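Local coordinates for protein fanconi-associated nuclease 1 homolog (Pseudomonas aeruginosa, PDB 5Y7Q) that is a bacterial homolog of Fanconi-associated nuclease 1, combining regions of the HTH, SAP and VRR-NUC families, and is bound to DNA in this crystal structure, at residues A[245-249]-A[279-285]; A[510-514]-A[557-562]; A[221-226]-A[431-437]; A[124-129]-A[170-176]. All coordinates share one frame; numbering follows the deposited sequence.

Along the chain, contact 4 comes first, in the SAP-family region; contact 1 is then nested inside the largely helical span of about 200 residues that contact 3 closes, and contact 2 follows in the VRR-NUC region. Contacts 1 and 2 are helix pairs, contact 3 joins two irregular loops, and contact 4 is a two-stranded antiparallel pairing followed by a short helix. None touches another. The centres of contacts 2 and 4 are about 62 Å apart, on opposite sides of the chain's centre, whereas those of contacts 1 and 3 are about 27 Å apart. Contact 3 comes nearest the bound DNA, about 3 Å between nearest atoms, where Y221 packs on a thymine base.

Contact 1 (A[245-249]-A[279-285]); sequences LFDCR and RVKLLFQ
L282 reaches from helix 273-292 toward helix 236-253 and divides its two methyl groups among three partners. CD1 lies against CB of R249 at 3.8 Å, while CD2 is 3.8 Å from CB of C248 and also meets CD2 of L245. The R249 and L282 side chains run past each other in opposite directions, so the arginine's aliphatic part lies alongside the leucine before the polar group is reached. L245 meets the other helix a turn earlier: its CD1 sits 3.5 Å from the backbone N of R279, whose own guanidinium leads away to a salt bridge with E276. The two segments run nearly parallel, their axes 10.5 Å apart at an angle of 16°.

On the more open side, R249 spans the gap. Its chain is extended as far as CG and CD, then bends at chi3 (-57°), which turns the guanidinium toward Q285. NH1 donates to OE1 of Q285 at 3.0 Å, approaching from above the carbonyl plane, with the guanidinium and amide planes 79° apart. The extended K281 chain crosses the guanidinium edge, CG near its plane and CD 3.7 Å from NH2 of R249.

The chemistry therefore divides into a buried leucine-cysteine centre and a polar border. There the neutral amide of Q285 receives one charged N-H, and NZ of K281 lies 4.5 Å from NH1 of R249, a proximity that probably adds to the local positive potential.

Contact 2 (A[510-514]-A[557-562]); sequences AWFER and RWLQFC
R514 and F561 face each other with CG anti to the backbone nitrogen in both (chi1 -170° and 177°), which sends the arginine and the phenyl ring across the gap between two helices of the VRR-NUC region. The interface is a helix pair, 505-517 with 553-564, whose segment directions are 138° apart and whose segment axes stand 12.1 Å apart at their closest, and its centre is a cation-pi and CH-pi cluster round R514.

The arginine side chain passes between two rings. Its CD stands over the middle of the F561 face, 3.6 Å from the ring centroid, and over the six-membered ring of W558 as well. The guanidinium continues across the same tryptophan face with CZ 4.0 Å from that centroid. Its plane is nearly perpendicular to the indole, so it meets the aromatic surface edge-first and does not lie flat upon it.

W511 meets the same rings at their edges. Its CD1 meets CE2 of F561 at 3.7 Å, the atoms lying edge to edge, while its five-membered ring is oblique to that of W558. A510 adds its CB against CZ of F561. Beyond the pair, C562 and L559 rest on strand 569-577, placing helix 553-564 against the mixed sheet, and W511 touches I411 of helix 409-418. Next to CD1 in the W511 indole, NE1 lies 4.0 Å from SG of C562, an oblique sulfur-aromatic contact.

Contact 3 (A[221-226]-A[431-437]); sequences YESVEF and FFHPFHS
NE2 of H436, a residue whose backbone oxygen lies beside the Y221 ring, is gripped by two backbone N-H groups: F432 N at 2.9 Å and, more weakly, H433 N at 3.2 Å. As the acceptor in both bonds, it ties the imidazole back onto the start of its own loop. H433 makes a similar link, its ND1 receiving F435 N in the ring plane while its NE2 bonds to F201 O. The two imidazoles overlap face on face.

Residues 221-226 drape over this compact loop mainly through ring faces. Y221 lies over F435, whose CA stands 3.8 Å from the tyrosine ring centroid, and the F435 ring presents its edge to the same face in an offset edge-to-face pair (planes at 87°). V224 places CG2 over the centre of the F431 ring, 3.7 Å from the centroid. F226, with CG held between backbone N and carbonyl carbon (chi1 42°), turns its face over the F431 and F432 backbone.

Y221 also packs on a thymine base of the bound DNA. The loop contains a type I beta turn, H433 to H436, held by imidazole-to-backbone hydrogen bonds, and lies beside the bound DNA.

Contact 4 (A[124-129]-A[170-176]); sequences QPTLEL and ARRLAEW
L127 and R171 form the firm part of this contact, an antiparallel hydrogen-bonded pair. L127 N donates to R171 O at 2.8 Å with an N-H...O angle of 163°, and R171 N returns a longer bond to L127 O. That carbonyl has a further, weak partner in NE1 of W176 at 3.4 Å, which meets it from the edge of the indole, near the ring plane, so one oxygen is approached by both a backbone and a side-chain N-H. The W176 ring is also covered on one face by CD of R171, 3.5 Å above the plane. On the sheet face that carries L127 and R171, the L127 side chain runs beside that of L173 and points the same way, with CD1 4.0 Å from CB of L173.

The exposed border is looser. CG of Q124 lies 3.8 Å from CB of R172, and a bend at chi2 (132°) brings OE1 3.7 Å from CB of A174, the first a contact between methylenes, the second an amide oxygen against a methyl. T126 touches A170 through CG2, at 3.6 Å from the alanine CB, and OE2 of E128 comes up to the same methyl. R172 N bonds to OE2 of E175 within its own segment, while its guanidinium meets that carboxylate by charge alone.

This short two-stranded sheet lies in the SAP-family region. E128 is the N-cap of helix 129-135, W176 and L127 pack on that helix through L132 and L135, and P125 and L173 rest against strand 184-187 of the neighbouring three-stranded sheet.

Contact 1 (A[245-249]-A[279-285])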
# COMPACT_ATOMS: atom_id res chain seq x y z
N LEU A 245 15.32 -3.20 -6.98
CA LEU A 245 14.31 -4.04 -6.36
C LEU A 245 13.01 -3.92 -7.13
O LEU A 245 12.43 -4.93 -7.53
CB LEU A 245 14.11 -3.66 -4.90
CG LEU A 245 15.40 -3.75 -4.07
CD1 LEU A 245 15.14 -3.32 -2.64
CD2 LEU A 245 15.95 -5.16 -4.13
N PHE A 246 12.58 -2.68 -7.41
CA PHE A 246 11.34 -2.46 -8.15
C PHE A 246 11.33 -3.27 -9.43
O PHE A 246 10.37 -4.00 -9.73
CB PHE A 246 11.16 -0.98 -8.44
CG PHE A 246 9.86 -0.63 -9.10
CD1 PHE A 246 9.72 -0.68 -10.48
CD2 PHE A 246 8.78 -0.20 -8.35
CE1 PHE A 246 8.53 -0.35 -11.09
CE2 PHE A 246 7.58 0.14 -8.97
CZ PHE A 246 7.46 0.07 -10.33
N ASP A 247 12.43 -3.19 -10.20
CA ASP A 247 12.59 -4.03 -11.38
C ASP A 247 12.38 -5.51 -11.06
O ASP A 247 11.69 -6.23 -11.79
CB ASP A 247 13.98 -3.80 -11.98
CG ASP A 247 14.19 -4.54 -13.30
OD1 ASP A 247 13.29 -4.50 -14.18
OD2 ASP A 247 15.27 -5.17 -13.44
N CYS A 248 12.97 -5.99 -9.95
CA CYS A 248 12.85 -7.40 -9.62
C CYS A 248 11.40 -7.79 -9.38
O CYS A 248 10.93 -8.81 -9.89
CB CYS A 248 13.70 -7.74 -8.39
SG CYS A 248 15.44 -7.95 -8.78
N ARG A 249 10.67 -6.99 -8.60
CA ARG A 249 9.26 -7.26 -8.38
C ARG A 249 8.50 -7.33 -9.70
O ARG A 249 7.70 -8.25 -9.91
CB ARG A 249 8.65 -6.21 -7.45
CG ARG A 249 7.17 -6.33 -7.23
CD ARG A 249 6.71 -5.32 -6.18
NE ARG A 249 7.44 -5.48 -4.92
CZ ARG A 249 6.95 -6.04 -3.80
NH1 ARG A 249 5.70 -6.49 -3.77
NH2 ARG A 249 7.71 -6.13 -2.71
N ARG A 279 13.89 -4.85 0.22
CA ARG A 279 14.51 -6.11 -0.18
C ARG A 279 13.89 -7.28 0.57
O ARG A 279 13.54 -8.31 -0.03
CB ARG A 279 16.00 -6.09 0.12
CG ARG A 279 16.61 -7.47 -0.03
CD ARG A 279 18.10 -7.43 -0.01
NE ARG A 279 18.59 -7.75 1.32
CZ ARG A 279 18.94 -8.97 1.69
NH1 ARG A 279 19.36 -9.20 2.93
NH2 ARG A 279 18.87 -9.97 0.81
N VAL A 280 13.76 -7.11 1.88
CA VAL A 280 13.34 -8.19 2.76
C VAL A 280 11.89 -8.58 2.47
O VAL A 280 11.53 -9.77 2.46
CB VAL A 280 13.60 -7.73 4.21
CG1 VAL A 280 12.30 -7.43 4.97
CG2 VAL A 280 14.55 -8.68 4.93
N LYS A 281 11.05 -7.59 2.15
CA LYS A 281 9.70 -7.89 1.70
C LYS A 281 9.73 -8.73 0.43
O LYS A 281 9.00 -9.72 0.30
CB LYS A 281 8.92 -6.58 1.47
CG LYS A 281 7.46 -6.79 1.05
CD LYS A 281 6.71 -5.46 0.83
CE LYS A 281 5.21 -5.68 0.52
NZ LYS A 281 4.52 -4.43 0.04
N LEU A 282 10.62 -8.37 -0.50
CA LEU A 282 10.66 -9.07 -1.78
C LEU A 282 11.04 -10.54 -1.59
O LEU A 282 10.37 -11.44 -2.10
CB LEU A 282 11.63 -8.35 -2.69
CG LEU A 282 11.73 -8.70 -4.15
CD1 LEU A 282 10.47 -8.30 -4.82
CD2 LEU A 282 12.89 -7.90 -4.67
N LEU A 283 12.11 -10.79 -0.83
CA LEU A 283 12.44 -12.15 -0.44
C LEU A 283 11.23 -12.88 0.11
O LEU A 283 10.94 -14.02 -0.26
CB LEU A 283 13.56 -12.16 0.60
CG LEU A 283 14.91 -11.84 0.00
CD1 LEU A 283 15.94 -11.85 1.12
CD2 LEU A 283 15.25 -12.87 -1.05
N PHE A 284 10.50 -12.21 1.02
CA PHE A 284 9.31 -12.82 1.60
C PHE A 284 8.37 -13.34 0.52
O PHE A 284 8.03 -14.53 0.48
CB PHE A 284 8.61 -11.80 2.52
CG PHE A 284 7.57 -12.38 3.44
CD1 PHE A 284 7.93 -13.01 4.61
CD2 PHE A 284 6.22 -12.24 3.15
CE1 PHE A 284 6.97 -13.53 5.45
CE2 PHE A 284 5.26 -12.77 3.98
CZ PHE A 284 5.63 -13.41 5.13
N GLN A 285 7.97 -12.47 -0.42
CA GLN A 285 7.03 -12.92 -1.44
C GLN A 285 7.60 -14.05 -2.28
O GLN A 285 6.88 -14.99 -2.65
CB GLN A 285 6.61 -11.75 -2.32
CG GLN A 285 6.42 -10.49 -1.53
CD GLN A 285 5.18 -9.73 -1.93
OE1 GLN A 285 5.06 -8.54 -1.66
NE2 GLN A 285 4.23 -10.42 -2.59

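Contact 2 (A[510-514]-A[557-562])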
# COMPACT_ATOMS: atom_id res chain seq x y z
N ALA A 510 -4.52 2.79 27.46
CA ALA A 510 -4.10 1.41 27.25
C ALA A 510 -4.04 1.08 25.75
O ALA A 510 -3.00 0.66 25.23
CB ALA A 510 -5.03 0.46 27.99
N TRP A 511 -5.14 1.32 25.04
CA TRP A 511 -5.16 1.06 23.61
C TRP A 511 -4.07 1.83 22.89
O TRP A 511 -3.33 1.27 22.07
CB TRP A 511 -6.53 1.43 23.03
CG TRP A 511 -7.62 0.62 23.59
CD1 TRP A 511 -7.54 -0.68 24.03
CD2 TRP A 511 -8.95 1.05 23.84
NE1 TRP A 511 -8.76 -1.09 24.53
CE2 TRP A 511 -9.64 -0.04 24.43
CE3 TRP A 511 -9.63 2.25 23.64
CZ2 TRP A 511 -10.98 0.04 24.79
CZ3 TRP A 511 -10.96 2.32 24.00
CH2 TRP A 511 -11.62 1.22 24.57
N PHE A 512 -3.93 3.13 23.18
CA PHE A 512 -3.01 3.98 22.43
C PHE A 512 -1.56 3.51 22.60
O PHE A 512 -0.78 3.50 21.64
CB PHE A 512 -3.17 5.44 22.88
CG PHE A 512 -4.48 6.05 22.45
CD1 PHE A 512 -5.38 5.33 21.67
CD2 PHE A 512 -4.79 7.34 22.81
CE1 PHE A 512 -6.59 5.87 21.27
CE2 PHE A 512 -6.00 7.90 22.39
CZ PHE A 512 -6.90 7.17 21.63
N GLU A 513 -1.20 3.09 23.81
CA GLU A 513 0.15 2.56 24.01
C GLU A 513 0.33 1.22 23.31
O GLU A 513 1.42 0.93 22.82
CB GLU A 513 0.45 2.45 25.50
CG GLU A 513 1.88 2.82 25.87
CD GLU A 513 2.02 4.26 26.35
OE1 GLU A 513 1.39 4.62 27.38
OE2 GLU A 513 2.75 5.04 25.70
N ARG A 514 -0.73 0.41 23.23
CA ARG A 514 -0.59 -0.86 22.51
C ARG A 514 -0.35 -0.62 21.02
O ARG A 514 0.50 -1.28 20.41
CB ARG A 514 -1.81 -1.75 22.71
CG ARG A 514 -1.62 -3.18 22.18
CD ARG A 514 -2.84 -4.06 22.42
NE ARG A 514 -3.15 -4.90 21.27
CZ ARG A 514 -2.73 -6.15 21.10
NH1 ARG A 514 -1.96 -6.74 22.03
NH2 ARG A 514 -3.09 -6.81 20.00
N ARG A 557 -5.72 -11.77 19.98
CA ARG A 557 -4.81 -11.02 20.83
C ARG A 557 -5.50 -9.79 21.40
O ARG A 557 -5.29 -9.43 22.57
CB ARG A 557 -3.55 -10.65 20.06
CG ARG A 557 -3.05 -11.80 19.21
CD ARG A 557 -1.61 -11.61 18.72
NE ARG A 557 -1.53 -11.34 17.29
CZ ARG A 557 -1.49 -10.12 16.78
NH1 ARG A 557 -1.54 -9.08 17.61
NH2 ARG A 557 -1.40 -9.92 15.47
N TRP A 558 -6.36 -9.15 20.62
CA TRP A 558 -7.05 -7.98 21.15
C TRP A 558 -8.07 -8.36 22.21
O TRP A 558 -8.25 -7.63 23.19
CB TRP A 558 -7.70 -7.18 20.03
CG TRP A 558 -7.51 -5.77 20.38
CD1 TRP A 558 -8.21 -5.05 21.32
CD2 TRP A 558 -6.48 -4.90 19.90
NE1 TRP A 558 -7.70 -3.78 21.42
CE2 TRP A 558 -6.63 -3.66 20.57
CE3 TRP A 558 -5.46 -5.05 18.97
CZ2 TRP A 558 -5.80 -2.58 20.31
CZ3 TRP A 558 -4.64 -3.97 18.73
CH2 TRP A 558 -4.81 -2.75 19.40
N LEU A 559 -8.74 -9.49 22.05
CA LEU A 559 -9.63 -9.98 23.10
C LEU A 559 -8.85 -10.29 24.37
O LEU A 559 -9.30 -9.96 25.47
CB LEU A 559 -10.36 -11.22 22.62
CG LEU A 559 -11.44 -10.95 21.60
CD1 LEU A 559 -12.38 -12.12 21.65
CD2 LEU A 559 -12.14 -9.68 21.96
N GLN A 560 -7.70 -10.95 24.24
CA GLN A 560 -6.87 -11.23 25.40
C GLN A 560 -6.47 -9.93 26.08
O GLN A 560 -6.58 -9.79 27.30
CB GLN A 560 -5.64 -12.03 24.98
CG GLN A 560 -4.76 -12.51 26.13
CD GLN A 560 -3.42 -13.08 25.66
OE1 GLN A 560 -3.25 -13.43 24.49
NE2 GLN A 560 -2.45 -13.17 26.58
N PHE A 561 -6.04 -8.95 25.29
CA PHE A 561 -5.61 -7.68 25.85
C PHE A 561 -6.75 -6.98 26.57
O PHE A 561 -6.58 -6.46 27.68
CB PHE A 561 -5.05 -6.79 24.75
CG PHE A 561 -4.65 -5.44 25.23
CD1 PHE A 561 -3.42 -5.24 25.82
CD2 PHE A 561 -5.52 -4.36 25.11
CE1 PHE A 561 -3.03 -3.98 26.27
CE2 PHE A 561 -5.15 -3.10 25.57
CZ PHE A 561 -3.90 -2.91 26.15
N CYS A 562 -7.93 -6.96 25.95
CA CYS A 562 -9.08 -6.29 26.55
C CYS A 562 -9.55 -6.98 27.82
O CYS A 562 -9.83 -6.32 28.83
CB CYS A 562 -10.21 -6.21 25.53
SG CYS A 562 -10.08 -4.85 24.35

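Contact 3 (A[221-226]-A[431-437])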
# COMPACT_ATOMS: atom_id res chain seq x y z
N TYR A 221 -3.73 17.23 1.81
CA TYR A 221 -2.62 16.77 2.62
C TYR A 221 -2.26 17.82 3.65
O TYR A 221 -2.40 19.02 3.40
CB TYR A 221 -1.39 16.48 1.76
CG TYR A 221 -1.57 15.33 0.78
CD1 TYR A 221 -1.96 15.57 -0.55
CD2 TYR A 221 -1.31 14.02 1.17
CE1 TYR A 221 -2.11 14.53 -1.45
CE2 TYR A 221 -1.46 12.99 0.28
CZ TYR A 221 -1.85 13.25 -1.02
OH TYR A 221 -1.98 12.20 -1.89
N GLU A 222 -1.80 17.35 4.82
CA GLU A 222 -1.37 18.27 5.87
C GLU A 222 -0.06 18.93 5.47
O GLU A 222 0.82 18.30 4.89
CB GLU A 222 -1.21 17.55 7.20
CG GLU A 222 -0.52 18.36 8.31
CD GLU A 222 -1.38 19.48 8.92
OE1 GLU A 222 -1.73 20.47 8.23
OE2 GLU A 222 -1.69 19.38 10.12
N SER A 223 0.04 20.23 5.75
CA SER A 223 1.21 21.01 5.38
C SER A 223 2.21 20.97 6.53
O SER A 223 1.89 21.37 7.64
CB SER A 223 0.83 22.45 5.05
OG SER A 223 1.44 23.34 5.96
N VAL A 224 3.40 20.44 6.27
CA VAL A 224 4.49 20.46 7.24
C VAL A 224 5.54 21.42 6.73
O VAL A 224 5.82 21.48 5.52
CB VAL A 224 5.12 19.07 7.45
CG1 VAL A 224 6.18 19.14 8.51
CG2 VAL A 224 4.07 18.06 7.79
N GLU A 225 6.13 22.18 7.65
CA GLU A 225 7.28 23.01 7.30
C GLU A 225 8.53 22.21 7.66
O GLU A 225 8.83 22.00 8.84
CB GLU A 225 7.22 24.36 8.01
CG GLU A 225 6.09 25.31 7.48
CD GLU A 225 5.90 25.31 5.93
OE1 GLU A 225 5.22 24.41 5.38
OE2 GLU A 225 6.41 26.23 5.26
N PHE A 226 9.26 21.77 6.63
CA PHE A 226 10.42 20.91 6.75
C PHE A 226 11.64 21.61 6.16
O PHE A 226 11.51 22.59 5.42
CB PHE A 226 10.21 19.56 6.06
CG PHE A 226 9.54 19.67 4.72
CD1 PHE A 226 8.16 19.53 4.61
CD2 PHE A 226 10.27 19.92 3.57
CE1 PHE A 226 7.52 19.64 3.37
CE2 PHE A 226 9.65 20.03 2.32
CZ PHE A 226 8.27 19.89 2.22
N PHE A 431 9.31 14.40 6.30
CA PHE A 431 8.53 14.96 5.20
C PHE A 431 9.47 15.73 4.26
O PHE A 431 10.15 16.66 4.70
CB PHE A 431 7.42 15.88 5.71
CG PHE A 431 6.55 15.27 6.78
CD1 PHE A 431 5.27 14.79 6.47
CD2 PHE A 431 6.97 15.20 8.10
CE1 PHE A 431 4.44 14.23 7.45
CE2 PHE A 431 6.14 14.62 9.10
CZ PHE A 431 4.87 14.13 8.76
N PHE A 432 9.57 15.27 3.01
CA PHE A 432 10.29 15.97 1.95
C PHE A 432 9.44 16.54 0.80
O PHE A 432 10.02 16.96 -0.22
CB PHE A 432 11.41 15.08 1.41
CG PHE A 432 11.08 13.64 1.40
CD1 PHE A 432 10.67 13.04 0.22
CD2 PHE A 432 11.19 12.88 2.55
CE1 PHE A 432 10.37 11.70 0.20
CE2 PHE A 432 10.87 11.54 2.54
CZ PHE A 432 10.47 10.95 1.36
N HIS A 433 8.11 16.49 0.85
CA HIS A 433 7.33 17.12 -0.21
C HIS A 433 5.90 17.34 0.29
O HIS A 433 5.53 16.87 1.37
CB HIS A 433 7.35 16.26 -1.49
CG HIS A 433 6.97 14.83 -1.26
ND1 HIS A 433 5.68 14.44 -0.97
CD2 HIS A 433 7.72 13.70 -1.26
CE1 HIS A 433 5.65 13.13 -0.81
NE2 HIS A 433 6.87 12.66 -1.00
N PRO A 434 5.06 18.05 -0.48
CA PRO A 434 3.73 18.43 0.02
C PRO A 434 2.72 17.30 0.15
O PRO A 434 1.60 17.57 0.59
CB PRO A 434 3.25 19.45 -1.02
CG PRO A 434 4.44 19.97 -1.61
CD PRO A 434 5.39 18.83 -1.68
N PHE A 435 3.00 16.12 -0.39
CA PHE A 435 2.01 15.06 -0.62
C PHE A 435 2.08 13.85 0.33
O PHE A 435 1.54 12.80 -0.03
CB PHE A 435 2.08 14.64 -2.08
CG PHE A 435 1.98 15.81 -3.01
CD1 PHE A 435 0.75 16.39 -3.28
CD2 PHE A 435 3.11 16.37 -3.56
CE1 PHE A 435 0.65 17.48 -4.11
CE2 PHE A 435 3.02 17.47 -4.39
CZ PHE A 435 1.79 18.03 -4.67
N HIS A 436 2.81 13.92 1.44
CA HIS A 436 2.85 12.79 2.39
C HIS A 436 1.54 12.60 3.15
O HIS A 436 1.09 13.49 3.87
CB HIS A 436 3.95 12.97 3.44
CG HIS A 436 5.33 13.05 2.89
ND1 HIS A 436 6.11 11.93 2.66
CD2 HIS A 436 6.10 14.11 2.58
CE1 HIS A 436 7.29 12.31 2.21
NE2 HIS A 436 7.31 13.63 2.15
N SER A 437 0.97 11.40 3.08
CA SER A 437 -0.15 11.12 3.96
C SER A 437 0.29 10.72 5.38
O SER A 437 -0.47 10.93 6.32
CB SER A 437 -1.06 10.05 3.34
OG SER A 437 -0.53 8.77 3.58

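Contact 4 (A[124-129]-A[170-176])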
# COMPACT_ATOMS: atom_id res chain seq x y z
N GLN A 124 8.61 6.54 -36.10
CA GLN A 124 8.86 5.24 -36.73
C GLN A 124 9.76 4.34 -35.87
O GLN A 124 10.90 4.05 -36.25
CB GLN A 124 9.48 5.43 -38.13
CG GLN A 124 9.22 4.27 -39.12
CD GLN A 124 8.72 4.74 -40.48
OE1 GLN A 124 7.56 5.11 -40.63
NE2 GLN A 124 9.61 4.72 -41.49
N PRO A 125 9.28 3.91 -34.71
CA PRO A 125 10.01 2.91 -33.92
C PRO A 125 9.78 1.53 -34.50
O PRO A 125 9.06 1.34 -35.47
CB PRO A 125 9.35 3.02 -32.56
CG PRO A 125 7.91 3.27 -32.94
CD PRO A 125 7.98 4.22 -34.10
N THR A 126 10.37 0.54 -33.84
CA THR A 126 10.21 -0.86 -34.22
C THR A 126 9.22 -1.52 -33.27
O THR A 126 9.30 -1.35 -32.05
CB THR A 126 11.56 -1.58 -34.19
OG1 THR A 126 12.46 -0.90 -35.07
CG2 THR A 126 11.39 -3.00 -34.66
N LEU A 127 8.27 -2.25 -33.84
CA LEU A 127 7.12 -2.74 -33.10
C LEU A 127 7.09 -4.27 -33.11
O LEU A 127 7.21 -4.89 -34.17
CB LEU A 127 5.82 -2.17 -33.68
CG LEU A 127 5.71 -0.63 -33.56
CD1 LEU A 127 4.63 -0.03 -34.48
CD2 LEU A 127 5.45 -0.23 -32.10
N GLU A 128 6.97 -4.85 -31.92
CA GLU A 128 6.50 -6.22 -31.78
C GLU A 128 5.02 -6.28 -32.13
O GLU A 128 4.28 -5.30 -31.98
CB GLU A 128 6.74 -6.73 -30.36
CG GLU A 128 8.20 -6.99 -30.05
CD GLU A 128 8.74 -8.22 -30.79
OE1 GLU A 128 7.95 -9.16 -31.04
OE2 GLU A 128 9.95 -8.24 -31.13
N LEU A 129 4.59 -7.45 -32.62
CA LEU A 129 3.21 -7.61 -33.07
C LEU A 129 2.23 -7.18 -32.00
O LEU A 129 1.20 -6.57 -32.30
CB LEU A 129 2.98 -9.06 -33.45
CG LEU A 129 1.59 -9.47 -33.91
CD1 LEU A 129 0.99 -8.52 -34.94
CD2 LEU A 129 1.76 -10.84 -34.48
N ALA A 170 9.95 -8.27 -35.49
CA ALA A 170 9.44 -6.91 -35.34
C ALA A 170 9.79 -6.06 -36.56
O ALA A 170 10.77 -6.31 -37.27
CB ALA A 170 10.00 -6.28 -34.07
N ARG A 171 8.96 -5.05 -36.81
CA ARG A 171 9.06 -4.22 -38.00
C ARG A 171 8.74 -2.78 -37.60
O ARG A 171 8.09 -2.54 -36.59
CB ARG A 171 8.08 -4.70 -39.09
CG ARG A 171 8.24 -6.18 -39.50
CD ARG A 171 7.00 -6.77 -40.20
NE ARG A 171 7.28 -8.08 -40.80
CZ ARG A 171 6.55 -8.65 -41.76
NH1 ARG A 171 5.46 -8.04 -42.23
NH2 ARG A 171 6.90 -9.84 -42.25
N ARG A 172 9.20 -1.83 -38.40
CA ARG A 172 8.64 -0.49 -38.28
C ARG A 172 7.17 -0.56 -38.67
O ARG A 172 6.71 -1.52 -39.30
CB ARG A 172 9.39 0.52 -39.17
CG ARG A 172 10.93 0.46 -39.13
CD ARG A 172 11.59 1.27 -40.27
NE ARG A 172 12.49 0.47 -41.11
CZ ARG A 172 12.42 0.37 -42.46
NH1 ARG A 172 11.49 1.02 -43.15
NH2 ARG A 172 13.30 -0.39 -43.13
N LEU A 173 6.41 0.46 -38.26
CA LEU A 173 5.01 0.54 -38.67
C LEU A 173 4.87 0.56 -40.20
O LEU A 173 3.96 -0.06 -40.75
CB LEU A 173 4.34 1.77 -38.07
CG LEU A 173 2.92 2.11 -38.58
CD1 LEU A 173 1.97 0.93 -38.51
CD2 LEU A 173 2.31 3.29 -37.83
N ALA A 174 5.77 1.27 -40.89
CA ALA A 174 5.73 1.31 -42.35
C ALA A 174 5.92 -0.08 -42.95
O ALA A 174 5.34 -0.39 -44.00
CB ALA A 174 6.78 2.28 -42.88
N GLU A 175 6.73 -0.93 -42.31
CA GLU A 175 6.90 -2.29 -42.79
C GLU A 175 5.75 -3.22 -42.42
O GLU A 175 5.66 -4.32 -42.98
CB GLU A 175 8.21 -2.88 -42.26
CG GLU A 175 9.48 -2.27 -42.85
CD GLU A 175 10.74 -2.84 -42.22
OE1 GLU A 175 11.50 -3.54 -42.93
OE2 GLU A 175 10.96 -2.59 -41.00
N TRP A 176 4.89 -2.84 -41.48
CA TRP A 176 3.72 -3.67 -41.20
C TRP A 176 2.64 -3.43 -42.25
O TRP A 176 2.29 -4.34 -43.01
CB TRP A 176 3.18 -3.40 -39.80
CG TRP A 176 3.93 -4.08 -38.67
CD1 TRP A 176 4.62 -3.46 -37.68
CD2 TRP A 176 4.02 -5.48 -38.40
NE1 TRP A 176 5.15 -4.39 -36.81
CE2 TRP A 176 4.80 -5.64 -37.23
CE3 TRP A 176 3.53 -6.63 -39.03
CZ2 TRP A 176 5.09 -6.88 -36.68
CZ3 TRP A 176 3.82 -7.86 -38.49
CH2 TRP A 176 4.59 -7.98 -37.32